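Local coordinates for protein transcriptional regulator, SorC family (Enterococcus faecalis, PDB 2O0M) that probably regulates transcription by binding DNA, with a sugar-binding-type effector domain that probably recognises a carbohydrate ligand, at residues A[104-108]-A[324-329]; A[143-149]-A[170-176]; A[237-243]-A[300-306]; A[273-277]-A[292-297]. All blocks are in the same frame, centred on the assembly; numbering follows the deposited sequence.

How the contacts relate
All four contacts lie in the putative sugar-binding domain and reach one mixed sheet; contacts 1 to 3 lie along its parallel strands. Contact 2 pairs strands 142-148 and 169-175, contact 3 pairs 238-245 and 302-306, and their centres are about 10 Å apart, joined by Ala-147 N to Cys-238 O at 2.9 Å. Contact 1, about 11 Å from contact 3 between centres, brings in strand 328-332 (Ala-305 N to Trp-328 O 2.9 Å). Contact 4 packs against contact 3, with His-241 CG 3.3 Å from Phe-273 CZ. Separate phosphate ions, probably from the crystallisation liquor, lie about 4 Å from the Ser-242 side chain and about 5 Å from that of Phe-105.

Contact 1. Residues A[104-108]-A[324-329]; sequences YFGIQ and PKQTWL
Helix 96-105 ends at Phe-105, and Gly-106 leaves helical geometry with positive phi (phi/psi 70/36), so the chain turns into an extended Ile-107 (-109/177). Facing it, Pro-324 to Thr-327 form a type I beta turn closed by Thr-327 N to Pro-324 O at 3.0 Å. The same carbonyl accepts a second hydrogen bond from Thr-327 OG1 at 2.7 Å, made with chi1 in m. CA atoms pair Ile-107 with Lys-325 (4.6 Å) and Gln-108 with Gln-326 (5.1 Å). The Lys-325 side chain (m, m, t, t) starts sideways but reaches back, and its NZ donates to Phe-105 O at 3.0 Å, satisfying a carbonyl at the helix C-terminus. Both segments lead into neighbouring parallel strands, 109-113 and 328-332, of the Rossmann-like sheet of the putative sugar-binding domain; Leu-329 continues the pairing with Arg-109 and Ile-111. At the entry to this pair Gln-108 N gives Thr-327 O a weak hydrogen bond (3.4 Å, 139°), and Ile-107 CA makes a CA-H...O contact with Lys-325 O at 3.3 Å. Gln-326 points its CB away, and its NE2 donates to Ile-300 O and Gln-298 O. Beneath the turn, Ile-107 (p, t) sets CD1 3.8 Å from Leu-329 CB, while Phe-105 CE1 lies 4.3 Å from Leu-329 CD2.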
loop_
_atom_site.group_PDB
_atom_site.type_symbol
_atom_site.label_atom_id
_atom_site.label_comp_id
_atom_site.label_asym_id
_atom_site.label_seq_id
_atom_site.Cartn_x
_atom_site.Cartn_y
_atom_site.Cartn_z
ATOM N N TYR A 104 12.493 16.042 -4.738
ATOM C CA TYR A 104 11.438 16.242 -5.729
ATOM C C TYR A 104 10.064 16.193 -5.061
ATOM O O TYR A 104 9.187 17.001 -5.366
ATOM C CB TYR A 104 11.537 15.173 -6.823
ATOM C CG TYR A 104 10.590 15.348 -7.985
ATOM C CD1 TYR A 104 9.315 14.788 -7.963
ATOM C CD2 TYR A 104 10.974 16.048 -9.120
ATOM C CE1 TYR A 104 8.440 14.946 -9.028
ATOM C CE2 TYR A 104 10.113 16.199 -10.193
ATOM C CZ TYR A 104 8.850 15.644 -10.142
ATOM O OH TYR A 104 8.004 15.802 -11.210
ATOM N N PHE A 105 9.887 15.251 -4.138
ATOM C CA PHE A 105 8.586 15.041 -3.489
ATOM C C PHE A 105 8.462 15.713 -2.129
ATOM O O PHE A 105 7.353 15.835 -1.594
ATOM C CB PHE A 105 8.291 13.545 -3.357
ATOM C CG PHE A 105 8.072 12.865 -4.672
ATOM C CD1 PHE A 105 8.907 11.836 -5.093
ATOM C CD2 PHE A 105 7.040 13.270 -5.506
ATOM C CE1 PHE A 105 8.704 11.220 -6.311
ATOM C CE2 PHE A 105 6.847 12.657 -6.736
ATOM C CZ PHE A 105 7.676 11.638 -7.132
ATOM N N GLY A 106 9.583 16.146 -1.568
ATOM C CA GLY A 106 9.584 16.712 -0.223
ATOM C C GLY A 106 9.315 15.693 0.872
ATOM O O GLY A 106 8.689 16.028 1.877
ATOM N N ILE A 107 9.817 14.463 0.709
ATOM C CA ILE A 107 9.585 13.366 1.667
ATOM C C ILE A 107 10.838 13.004 2.475
ATOM O O ILE A 107 11.891 13.580 2.244
ATOM C CB ILE A 107 9.021 12.106 0.949
ATOM C CG1 ILE A 107 9.981 11.642 -0.159
ATOM C CG2 ILE A 107 7.657 12.419 0.365
ATOM C CD1 ILE A 107 9.678 10.255 -0.695
ATOM N N GLN A 108 10.708 12.057 3.409
ATOM C CA GLN A 108 11.790 11.703 4.349
ATOM C C GLN A 108 12.936 10.978 3.663
ATOM O O GLN A 108 14.115 11.274 3.868
ATOM C CB GLN A 108 11.258 10.819 5.510
ATOM C CG GLN A 108 12.362 10.055 6.281
ATOM C CD GLN A 108 12.022 9.670 7.718
ATOM O OE1 GLN A 108 10.927 9.896 8.215
ATOM N NE2 GLN A 108 12.991 9.064 8.389
ATOM N N PRO A 324 1.916 11.783 2.914
ATOM C CA PRO A 324 2.457 12.350 4.147
ATOM C C PRO A 324 3.947 12.580 3.999
ATOM O O PRO A 324 4.631 11.762 3.391
ATOM C CB PRO A 324 2.211 11.254 5.184
ATOM C CG PRO A 324 1.051 10.511 4.644
ATOM C CD PRO A 324 1.258 10.488 3.172
ATOM N N LYS A 325 4.444 13.679 4.547
ATOM C CA LYS A 325 5.839 14.035 4.326
ATOM C C LYS A 325 6.812 13.051 4.953
ATOM O O LYS A 325 7.963 12.972 4.537
ATOM C CB LYS A 325 6.118 15.477 4.785
ATOM C CG LYS A 325 5.371 16.534 3.980
ATOM C CD LYS A 325 5.347 16.211 2.489
ATOM C CE LYS A 325 5.055 17.391 1.645
ATOM N NZ LYS A 325 5.293 17.046 0.227
ATOM N N GLN A 326 6.350 12.276 5.930
ATOM C CA GLN A 326 7.199 11.260 6.561
ATOM C C GLN A 326 7.338 9.980 5.727
ATOM O O GLN A 326 8.072 9.080 6.124
ATOM C CB GLN A 326 6.692 10.890 7.959
ATOM C CG GLN A 326 5.368 10.116 8.006
ATOM C CD GLN A 326 4.160 11.013 8.138
ATOM O OE1 GLN A 326 4.156 12.138 7.636
ATOM N NE2 GLN A 326 3.119 10.526 8.819
ATOM N N THR A 327 6.641 9.911 4.597
ATOM C CA THR A 327 6.639 8.716 3.734
ATOM C C THR A 327 8.070 8.323 3.322
ATOM O O THR A 327 8.887 9.180 2.990
ATOM C CB THR A 327 5.770 8.927 2.464
ATOM O OG1 THR A 327 4.401 9.166 2.842
ATOM C CG2 THR A 327 5.807 7.711 1.536
ATOM N N TRP A 328 8.361 7.027 3.385
ATOM C CA TRP A 328 9.546 6.452 2.752
ATOM C C TRP A 328 9.060 5.855 1.436
ATOM O O TRP A 328 8.107 5.072 1.427
ATOM C CB TRP A 328 10.143 5.328 3.603
ATOM C CG TRP A 328 10.882 5.756 4.827
ATOM C CD1 TRP A 328 10.434 6.587 5.808
ATOM C CD2 TRP A 328 12.181 5.315 5.237
ATOM N NE1 TRP A 328 11.395 6.723 6.791
ATOM C CE2 TRP A 328 12.473 5.951 6.459
ATOM C CE3 TRP A 328 13.136 4.463 4.676
ATOM C CZ2 TRP A 328 13.670 5.752 7.135
ATOM C CZ3 TRP A 328 14.332 4.268 5.358
ATOM C CH2 TRP A 328 14.583 4.911 6.568
ATOM N N LEU A 329 9.709 6.210 0.330
ATOM C CA LEU A 329 9.361 5.642 -0.972
ATOM C C LEU A 329 10.433 4.638 -1.373
ATOM O O LEU A 329 11.596 5.006 -1.538
ATOM C CB LEU A 329 9.235 6.726 -2.041
ATOM C CG LEU A 329 9.027 6.236 -3.482
ATOM C CD1 LEU A 329 7.727 5.455 -3.627
ATOM C CD2 LEU A 329 9.055 7.397 -4.457
#

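Contact 2. Residues A[143-149]-A[170-176]; sequences ENTIAVM and HNLFVPA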
loop_
_atom_site.group_PDB
_atom_site.type_symbol
_atom_site.label_atom_id
_atom_site.label_comp_id
_atom_site.label_asym_id
_atom_site.label_seq_id
_atom_site.Cartn_x
_atom_site.Cartn_y
_atom_site.Cartn_z
ATOM N N GLU A 143 4.367 -3.565 20.883
ATOM C CA GLU A 143 3.349 -4.135 20.005
ATOM C C GLU A 143 3.081 -3.179 18.847
ATOM O O GLU A 143 2.540 -2.090 19.043
ATOM C CB GLU A 143 2.045 -4.391 20.765
ATOM C CG GLU A 143 2.207 -5.219 22.038
ATOM C CD GLU A 143 2.640 -6.635 21.779
ATOM O OE1 GLU A 143 2.061 -7.279 20.877
ATOM O OE2 GLU A 143 3.552 -7.115 22.499
ATOM N N ASN A 144 3.473 -3.590 17.646
ATOM C CA ASN A 144 3.235 -2.797 16.443
ATOM C C ASN A 144 2.105 -3.390 15.629
ATOM O O ASN A 144 1.962 -4.608 15.568
ATOM C CB ASN A 144 4.496 -2.778 15.584
ATOM C CG ASN A 144 5.703 -2.261 16.335
ATOM O OD1 ASN A 144 6.734 -2.952 16.461
ATOM N ND2 ASN A 144 5.587 -1.053 16.845
ATOM N N THR A 145 1.300 -2.518 15.026
ATOM C CA THR A 145 0.270 -2.931 14.081
ATOM C C THR A 145 0.579 -2.287 12.725
ATOM O O THR A 145 0.659 -1.062 12.610
ATOM C CB THR A 145 -1.125 -2.567 14.582
ATOM O OG1 THR A 145 -1.369 -3.240 15.827
ATOM C CG2 THR A 145 -2.202 -2.946 13.561
ATOM N N ILE A 146 0.792 -3.146 11.730
ATOM C CA ILE A 146 1.142 -2.746 10.377
ATOM C C ILE A 146 -0.036 -3.024 9.454
ATOM O O ILE A 146 -0.407 -4.180 9.237
ATOM C CB ILE A 146 2.372 -3.501 9.854
ATOM C CG1 ILE A 146 3.569 -3.302 10.782
ATOM C CG2 ILE A 146 2.726 -3.048 8.442
ATOM C CD1 ILE A 146 3.754 -4.397 11.801
ATOM N N ALA A 147 -0.620 -1.956 8.924
ATOM C CA ALA A 147 -1.758 -2.043 8.024
ATOM C C ALA A 147 -1.249 -2.041 6.593
ATOM O O ALA A 147 -0.467 -1.175 6.199
ATOM C CB ALA A 147 -2.693 -0.909 8.249
ATOM N N VAL A 148 -1.693 -3.011 5.807
ATOM C CA VAL A 148 -1.146 -3.187 4.472
ATOM C C VAL A 148 -2.224 -3.217 3.394
ATOM O O VAL A 148 -3.353 -3.653 3.625
ATOM C CB VAL A 148 -0.306 -4.463 4.368
ATOM C CG1 VAL A 148 0.859 -4.428 5.355
ATOM C CG2 VAL A 148 -1.150 -5.693 4.600
HETATM N N MSE A 149 -1.860 -2.711 2.218
HETATM C CA MSE A 149 -2.629 -2.930 1.014
HETATM C C MSE A 149 -2.111 -4.129 0.227
HETATM O O MSE A 149 -1.009 -4.621 0.461
HETATM C CB MSE A 149 -2.655 -1.675 0.140
HETATM C CG MSE A 149 -3.404 -0.527 0.766
HETATM SE SE MSE A 149 -5.327 -0.811 1.007
HETATM C CE MSE A 149 -5.828 -0.910 -0.799
ATOM N N HIS A 170 6.847 -7.297 18.798
ATOM C CA HIS A 170 5.790 -8.162 18.296
ATOM C C HIS A 170 4.970 -7.414 17.270
ATOM O O HIS A 170 4.287 -6.447 17.604
ATOM C CB HIS A 170 4.907 -8.653 19.431
ATOM C CG HIS A 170 5.682 -9.273 20.547
ATOM N ND1 HIS A 170 5.428 -9.004 21.875
ATOM C CD2 HIS A 170 6.745 -10.111 20.529
ATOM C CE1 HIS A 170 6.283 -9.674 22.627
ATOM N NE2 HIS A 170 7.091 -10.356 21.836
ATOM N N ASN A 171 5.018 -7.891 16.028
ATOM C CA ASN A 171 4.326 -7.232 14.919
ATOM C C ASN A 171 3.063 -7.962 14.496
ATOM O O ASN A 171 3.084 -9.177 14.284
ATOM C CB ASN A 171 5.266 -7.127 13.720
ATOM C CG ASN A 171 6.573 -6.439 14.056
ATOM O OD1 ASN A 171 7.658 -6.939 13.719
ATOM N ND2 ASN A 171 6.485 -5.292 14.716
ATOM N N LEU A 172 1.974 -7.205 14.365
ATOM C CA LEU A 172 0.696 -7.701 13.875
ATOM C C LEU A 172 0.380 -7.038 12.524
ATOM O O LEU A 172 0.409 -5.806 12.413
ATOM C CB LEU A 172 -0.408 -7.369 14.870
ATOM C CG LEU A 172 -1.822 -7.802 14.518
ATOM C CD1 LEU A 172 -1.946 -9.306 14.589
ATOM C CD2 LEU A 172 -2.827 -7.122 15.418
ATOM N N PHE A 173 0.056 -7.852 11.526
ATOM C CA PHE A 173 -0.291 -7.361 10.196
ATOM C C PHE A 173 -1.794 -7.473 9.968
ATOM O O PHE A 173 -2.405 -8.512 10.246
ATOM C CB PHE A 173 0.480 -8.107 9.094
ATOM C CG PHE A 173 1.969 -7.960 9.195
ATOM C CD1 PHE A 173 2.646 -6.994 8.462
ATOM C CD2 PHE A 173 2.693 -8.756 10.084
ATOM C CE1 PHE A 173 4.037 -6.865 8.561
ATOM C CE2 PHE A 173 4.089 -8.624 10.202
ATOM C CZ PHE A 173 4.750 -7.660 9.445
ATOM N N VAL A 174 -2.379 -6.387 9.477
ATOM C CA VAL A 174 -3.783 -6.334 9.169
ATOM C C VAL A 174 -3.962 -5.632 7.828
ATOM O O VAL A 174 -3.126 -4.814 7.430
ATOM C CB VAL A 174 -4.558 -5.552 10.251
ATOM C CG1 VAL A 174 -4.492 -6.285 11.575
ATOM C CG2 VAL A 174 -4.020 -4.123 10.409
ATOM N N PRO A 175 -5.049 -5.943 7.124
ATOM C CA PRO A 175 -5.336 -5.175 5.905
ATOM C C PRO A 175 -5.707 -3.730 6.236
ATOM O O PRO A 175 -6.369 -3.499 7.241
ATOM C CB PRO A 175 -6.550 -5.892 5.335
ATOM C CG PRO A 175 -7.219 -6.478 6.545
ATOM C CD PRO A 175 -6.089 -6.952 7.391
ATOM N N ALA A 176 -5.313 -2.773 5.389
ATOM C CA ALA A 176 -5.638 -1.361 5.622
ATOM C C ALA A 176 -7.078 -1.052 5.221
ATOM O O ALA A 176 -7.702 -0.104 5.735
ATOM C CB ALA A 176 -4.706 -0.463 4.851
HETATM O O HOH W 1 1.459 -6.732 18.013
#
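A beta-alpha-beta unit, strand 142-148, helix 152-159 and strand 169-175, brings these two strands side by side in parallel, their axes 4.6 Å apart and inclined at 29°. A ladder of six backbone hydrogen bonds, from Asn-144 N to His-170 O (3.0 Å) through Ala-176 N to Val-148 O (2.8 Å), fixes the register. Ile-146 and Phe-173, both with chi1 in m, share one face: Ile-146 CD1 sits 4.2 Å from the Phe-173 ring centroid, 17° off its normal, a CH-pi contact, and Val-148 CG1 comes to the ring edge, 4.4 Å from Phe-173 CD1. On the other face Thr-145 CG2 meets Val-174 CG2 at 3.8 Å. Leu-172 and Val-174 there also touch helix 224-234. Selenomethionine Met-149, m at all three chi angles, lays SE 3.9 Å from Ala-176 CB. At the exposed end Glu-143 (m, m) curls toward the partner strand, and His-170 ND1 donates to its OE2 at 2.7 Å.

Contact 3. Residues A[237-243]-A[300-306]; sequences NCVVHSI and IPYVVAI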
loop_
_atom_site.group_PDB
_atom_site.type_symbol
_atom_site.label_atom_id
_atom_site.label_comp_id
_atom_site.label_asym_id
_atom_site.label_seq_id
_atom_site.Cartn_x
_atom_site.Cartn_y
_atom_site.Cartn_z
ATOM N N ASN A 237 0.328 1.759 13.713
ATOM C CA ASN A 237 1.450 2.712 13.751
ATOM C C ASN A 237 2.364 2.618 12.518
ATOM O O ASN A 237 3.334 3.351 12.404
ATOM C CB ASN A 237 2.264 2.591 15.056
ATOM C CG ASN A 237 2.963 1.248 15.225
ATOM O OD1 ASN A 237 2.466 0.200 14.796
ATOM N ND2 ASN A 237 4.122 1.274 15.900
ATOM N N CYS A 238 2.024 1.722 11.595
ATOM C CA CYS A 238 2.742 1.573 10.340
ATOM C C CYS A 238 1.755 1.227 9.221
ATOM O O CYS A 238 0.771 0.501 9.451
ATOM C CB CYS A 238 3.798 0.491 10.499
ATOM S SG CYS A 238 4.790 0.126 9.047
ATOM N N VAL A 239 1.994 1.787 8.034
ATOM C CA VAL A 239 1.226 1.448 6.842
ATOM C C VAL A 239 2.194 1.189 5.700
ATOM O O VAL A 239 3.121 1.959 5.495
ATOM C CB VAL A 239 0.243 2.562 6.444
ATOM C CG1 VAL A 239 -0.514 2.205 5.158
ATOM C CG2 VAL A 239 -0.772 2.798 7.543
ATOM N N VAL A 240 1.953 0.113 4.963
ATOM C CA VAL A 240 2.747 -0.215 3.775
ATOM C C VAL A 240 1.793 -0.443 2.607
ATOM O O VAL A 240 0.786 -1.152 2.734
ATOM C CB VAL A 240 3.664 -1.450 3.959
ATOM C CG1 VAL A 240 4.565 -1.586 2.765
ATOM C CG2 VAL A 240 4.468 -1.333 5.234
ATOM N N HIS A 241 2.103 0.182 1.470
ATOM C CA HIS A 241 1.231 0.112 0.315
ATOM C C HIS A 241 2.008 0.303 -0.972
ATOM O O HIS A 241 3.128 0.802 -0.951
ATOM C CB HIS A 241 0.147 1.182 0.442
ATOM C CG HIS A 241 0.653 2.586 0.291
ATOM N ND1 HIS A 241 1.353 3.249 1.275
ATOM C CD2 HIS A 241 0.534 3.457 -0.736
ATOM C CE1 HIS A 241 1.658 4.464 0.852
ATOM N NE2 HIS A 241 1.149 4.624 -0.356
ATOM N N SER A 242 1.402 -0.094 -2.089
ATOM C CA SER A 242 1.890 0.317 -3.397
ATOM C C SER A 242 1.022 1.462 -3.915
ATOM O O SER A 242 0.153 2.004 -3.208
ATOM C CB SER A 242 1.972 -0.868 -4.379
ATOM O OG SER A 242 2.700 -0.528 -5.548
ATOM N N ILE A 243 1.309 1.862 -5.143
ATOM C CA ILE A 243 0.567 2.882 -5.861
ATOM C C ILE A 243 0.161 2.243 -7.165
ATOM O O ILE A 243 1.008 1.724 -7.903
ATOM C CB ILE A 243 1.437 4.130 -6.106
ATOM C CG1 ILE A 243 1.889 4.737 -4.768
ATOM C CG2 ILE A 243 0.686 5.175 -6.925
ATOM C CD1 ILE A 243 3.093 5.647 -4.905
ATOM N N ILE A 300 0.347 8.698 11.216
ATOM C CA ILE A 300 0.981 7.389 11.400
ATOM C C ILE A 300 2.487 7.573 11.229
ATOM O O ILE A 300 2.920 8.099 10.217
ATOM C CB ILE A 300 0.428 6.356 10.391
ATOM C CG1 ILE A 300 -1.061 6.123 10.670
ATOM C CG2 ILE A 300 1.181 5.049 10.477
ATOM C CD1 ILE A 300 -1.740 5.256 9.678
ATOM N N PRO A 301 3.295 7.173 12.238
ATOM C CA PRO A 301 4.737 7.457 12.168
ATOM C C PRO A 301 5.463 6.817 11.000
ATOM O O PRO A 301 6.329 7.448 10.406
ATOM C CB PRO A 301 5.288 6.930 13.507
ATOM C CG PRO A 301 4.217 6.170 14.137
ATOM C CD PRO A 301 2.908 6.521 13.497
ATOM N N TYR A 302 5.099 5.582 10.660
ATOM C CA TYR A 302 5.893 4.790 9.715
ATOM C C TYR A 302 5.032 4.466 8.493
ATOM O O TYR A 302 4.132 3.633 8.546
ATOM C CB TYR A 302 6.439 3.533 10.400
ATOM C CG TYR A 302 7.106 3.872 11.711
ATOM C CD1 TYR A 302 8.177 4.755 11.753
ATOM C CD2 TYR A 302 6.612 3.387 12.911
ATOM C CE1 TYR A 302 8.778 5.103 12.965
ATOM C CE2 TYR A 302 7.207 3.725 14.126
ATOM C CZ TYR A 302 8.278 4.595 14.145
ATOM O OH TYR A 302 8.872 4.939 15.355
ATOM N N VAL A 303 5.284 5.187 7.409
ATOM C CA VAL A 303 4.487 5.085 6.202
ATOM C C VAL A 303 5.443 4.756 5.076
ATOM O O VAL A 303 6.362 5.512 4.826
ATOM C CB VAL A 303 3.731 6.393 5.907
ATOM C CG1 VAL A 303 2.906 6.247 4.633
ATOM C CG2 VAL A 303 2.819 6.756 7.072
ATOM N N VAL A 304 5.211 3.626 4.405
ATOM C CA VAL A 304 6.116 3.170 3.374
ATOM C C VAL A 304 5.317 2.879 2.121
ATOM O O VAL A 304 4.434 2.011 2.139
ATOM C CB VAL A 304 6.890 1.908 3.812
ATOM C CG1 VAL A 304 7.923 1.525 2.761
ATOM C CG2 VAL A 304 7.573 2.128 5.158
ATOM N N ALA A 305 5.645 3.601 1.050
ATOM C CA ALA A 305 5.095 3.360 -0.283
ATOM C C ALA A 305 6.131 2.563 -1.089
ATOM O O ALA A 305 7.324 2.891 -1.093
ATOM C CB ALA A 305 4.807 4.652 -0.981
ATOM N N ILE A 306 5.672 1.529 -1.787
ATOM C CA ILE A 306 6.559 0.688 -2.589
ATOM C C ILE A 306 5.995 0.630 -3.994
ATOM O O ILE A 306 4.937 0.060 -4.206
ATOM C CB ILE A 306 6.636 -0.753 -2.032
ATOM C CG1 ILE A 306 7.012 -0.740 -0.552
ATOM C CG2 ILE A 306 7.652 -1.569 -2.830
ATOM C CD1 ILE A 306 7.106 -2.136 0.086
#
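Backbone hydrogen bonds set the register. Tyr-302 N to Asn-237 O is weak at 3.3 Å, and the ladder then tightens: Val-239 N to Tyr-302 O 2.9 Å, Val-304 N to Val-239 O 2.9 Å, His-241 N to Val-304 O 3.0 Å and Ile-306 N to His-241 O 2.8 Å. CA-H...O contacts interleave with them, the shortest from Cys-238 CA to Tyr-302 O at 3.1 Å. Donors and acceptors run in the pattern of parallel strands, and the axes lie 4.7 Å apart and only 4° from parallel. This is the middle of the Rossmann-like sheet of the putative sugar-binding domain, with strand 142-148 on the other side of 238-245 and strand 328-332 beyond 302-306. The apolar contacts divide by face. Cys-238, Val-240, Tyr-302 and Val-304 point to the side of helix 122-138, where Cys-238 SG is 4.0 Å from Tyr-302 CB; farther along, Val-240 CG1 is 3.7 Å from Ile-306 CD1. On the other side Val-239 CG2 meets Ile-300 CD1 at 3.4 Å. There His-241 (chi1 p) leans over its neighbour: Ala-305 CA lies 4.1 Å from the imidazole centroid, 22° off the normal, a CH-pi contact, and the ring also meets those of Phe-273 and Tyr-319. Among polar side chains, Ser-242 OG, with chi1 in t, donates to Ile-306 O at 2.7 Å.

Contact 4. Residues A[273-277]-A[292-297]; sequences FGYFF and LQLKNL
Leu-294 (t, p) is the centre, its CA-to-CB bond pointing toward segment 273-277. Its CB stands over the Tyr-275 ring (3.9 Å from the centroid, 25° off the normal), a CH-pi contact; Leu-294 CD1 lies 4.2 Å from Phe-273 CD2, and Leu-294 CD2 reaches the Phe-277 ring edge, 4.1 Å from its CZ. All three aromatic residues have chi1 in m. Two more leucines reach Phe-273 from the same side of its ring: Leu-292 CD2 over the face (4.1 Å from the centroid, 24° off the normal) and Leu-297 CD1, obliquely, 3.4 Å from Phe-273 CE2. This joins the beta hairpin 275-277/283-286 to the loop before strand 302-306. The nearest CA atoms, Phe-273 and Leu-294, are 7.5 Å apart, so side chains, not strand pairing, join the segments. Positive phi at Phe-273 (60/21) and Gly-274 (83/16) leads into extended Tyr-275 to Phe-277. Leu-292 and Gln-293 are extended, Leu-294 to Leu-297 helical in phi/psi. At the polar edge Leu-294 N donates to Tyr-275 OH at 3.1 Å (166°).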
loop_
_atom_site.group_PDB
_atom_site.type_symbol
_atom_site.label_atom_id
_atom_site.label_comp_id
_atom_site.label_asym_id
_atom_site.label_seq_id
_atom_site.Cartn_x
_atom_site.Cartn_y
_atom_site.Cartn_z
ATOM N N PHE A 273 -5.189 3.050 -1.639
ATOM C CA PHE A 273 -6.160 2.889 -0.530
ATOM C C PHE A 273 -7.626 3.040 -0.957
ATOM O O PHE A 273 -8.498 3.304 -0.117
ATOM C CB PHE A 273 -5.884 3.864 0.614
ATOM C CG PHE A 273 -4.470 3.901 1.080
ATOM C CD1 PHE A 273 -3.960 2.903 1.884
ATOM C CD2 PHE A 273 -3.661 4.975 0.764
ATOM C CE1 PHE A 273 -2.632 2.966 2.328
ATOM C CE2 PHE A 273 -2.347 5.029 1.204
ATOM C CZ PHE A 273 -1.847 4.034 1.974
ATOM N N GLY A 274 -7.915 2.867 -2.243
ATOM C CA GLY A 274 -9.275 3.045 -2.741
ATOM C C GLY A 274 -9.638 4.484 -3.042
ATOM O O GLY A 274 -10.841 4.817 -3.163
ATOM N N TYR A 275 -8.616 5.334 -3.138
ATOM C CA TYR A 275 -8.756 6.701 -3.646
ATOM C C TYR A 275 -8.102 6.791 -5.007
ATOM O O TYR A 275 -7.059 6.172 -5.234
ATOM C CB TYR A 275 -8.088 7.718 -2.717
ATOM C CG TYR A 275 -8.626 7.698 -1.297
ATOM C CD1 TYR A 275 -9.623 8.572 -0.888
ATOM C CD2 TYR A 275 -8.139 6.787 -0.369
ATOM C CE1 TYR A 275 -10.114 8.544 0.409
ATOM C CE2 TYR A 275 -8.621 6.744 0.923
ATOM C CZ TYR A 275 -9.599 7.626 1.321
ATOM O OH TYR A 275 -10.060 7.571 2.621
ATOM N N PHE A 276 -8.705 7.574 -5.905
ATOM C CA PHE A 276 -8.149 7.788 -7.240
ATOM C C PHE A 276 -7.731 9.237 -7.423
ATOM O O PHE A 276 -8.470 10.135 -7.050
ATOM C CB PHE A 276 -9.169 7.377 -8.302
ATOM C CG PHE A 276 -9.430 5.906 -8.315
ATOM C CD1 PHE A 276 -8.734 5.083 -9.187
ATOM C CD2 PHE A 276 -10.303 5.328 -7.399
ATOM C CE1 PHE A 276 -8.931 3.729 -9.184
ATOM C CE2 PHE A 276 -10.498 3.954 -7.379
ATOM C CZ PHE A 276 -9.818 3.157 -8.269
ATOM N N PHE A 277 -6.548 9.441 -7.998
ATOM C CA PHE A 277 -5.925 10.769 -8.087
ATOM C C PHE A 277 -5.645 11.158 -9.539
ATOM O O PHE A 277 -5.153 10.351 -10.317
ATOM C CB PHE A 277 -4.599 10.787 -7.324
ATOM C CG PHE A 277 -4.712 10.331 -5.894
ATOM C CD1 PHE A 277 -4.823 11.256 -4.855
ATOM C CD2 PHE A 277 -4.696 8.974 -5.580
ATOM C CE1 PHE A 277 -4.918 10.833 -3.543
ATOM C CE2 PHE A 277 -4.802 8.550 -4.269
ATOM C CZ PHE A 277 -4.921 9.485 -3.243
ATOM N N LEU A 292 -8.942 2.238 6.803
ATOM C CA LEU A 292 -8.160 3.465 6.941
ATOM C C LEU A 292 -8.716 4.663 6.183
ATOM O O LEU A 292 -9.090 4.547 5.024
ATOM C CB LEU A 292 -6.727 3.210 6.448
ATOM C CG LEU A 292 -5.855 4.461 6.346
ATOM C CD1 LEU A 292 -5.151 4.739 7.674
ATOM C CD2 LEU A 292 -4.856 4.350 5.213
ATOM N N GLN A 293 -8.736 5.822 6.842
ATOM C CA GLN A 293 -8.985 7.097 6.165
ATOM C C GLN A 293 -7.688 7.739 5.670
ATOM O O GLN A 293 -6.708 7.800 6.403
ATOM C CB GLN A 293 -9.642 8.083 7.117
ATOM C CG GLN A 293 -10.955 7.640 7.666
ATOM C CD GLN A 293 -11.592 8.704 8.551
ATOM O OE1 GLN A 293 -11.802 9.839 8.117
ATOM N NE2 GLN A 293 -11.900 8.341 9.790
ATOM N N LEU A 294 -7.698 8.250 4.444
ATOM C CA LEU A 294 -6.528 8.920 3.884
ATOM C C LEU A 294 -6.013 10.010 4.829
ATOM O O LEU A 294 -4.807 10.109 5.073
ATOM C CB LEU A 294 -6.872 9.529 2.522
ATOM C CG LEU A 294 -5.746 10.107 1.662
ATOM C CD1 LEU A 294 -4.762 9.032 1.276
ATOM C CD2 LEU A 294 -6.334 10.748 0.422
ATOM N N LYS A 295 -6.931 10.807 5.375
ATOM C CA LYS A 295 -6.551 11.923 6.255
ATOM C C LYS A 295 -5.740 11.465 7.472
ATOM O O LYS A 295 -4.926 12.222 8.012
ATOM C CB LYS A 295 -7.782 12.721 6.721
ATOM C CG LYS A 295 -8.534 12.126 7.903
ATOM C CD LYS A 295 -9.637 13.061 8.384
ATOM C CE LYS A 295 -10.364 12.502 9.593
ATOM N NZ LYS A 295 -11.700 13.156 9.740
ATOM N N ASN A 296 -5.972 10.239 7.916
ATOM C CA ASN A 296 -5.319 9.742 9.123
ATOM C C ASN A 296 -3.923 9.189 8.872
ATOM O O ASN A 296 -3.192 8.923 9.822
ATOM C CB ASN A 296 -6.188 8.698 9.812
ATOM C CG ASN A 296 -7.461 9.294 10.418
ATOM O OD1 ASN A 296 -7.516 10.475 10.776
ATOM N ND2 ASN A 296 -8.485 8.468 10.535
ATOM N N LEU A 297 -3.542 9.021 7.607
ATOM C CA LEU A 297 -2.166 8.603 7.305
ATOM C C LEU A 297 -1.151 9.575 7.873
ATOM O O LEU A 297 -0.079 9.156 8.293
ATOM C CB LEU A 297 -1.921 8.502 5.802
ATOM C CG LEU A 297 -2.387 7.272 5.056
ATOM C CD1 LEU A 297 -1.880 7.387 3.628
ATOM C CD2 LEU A 297 -1.858 5.999 5.711
#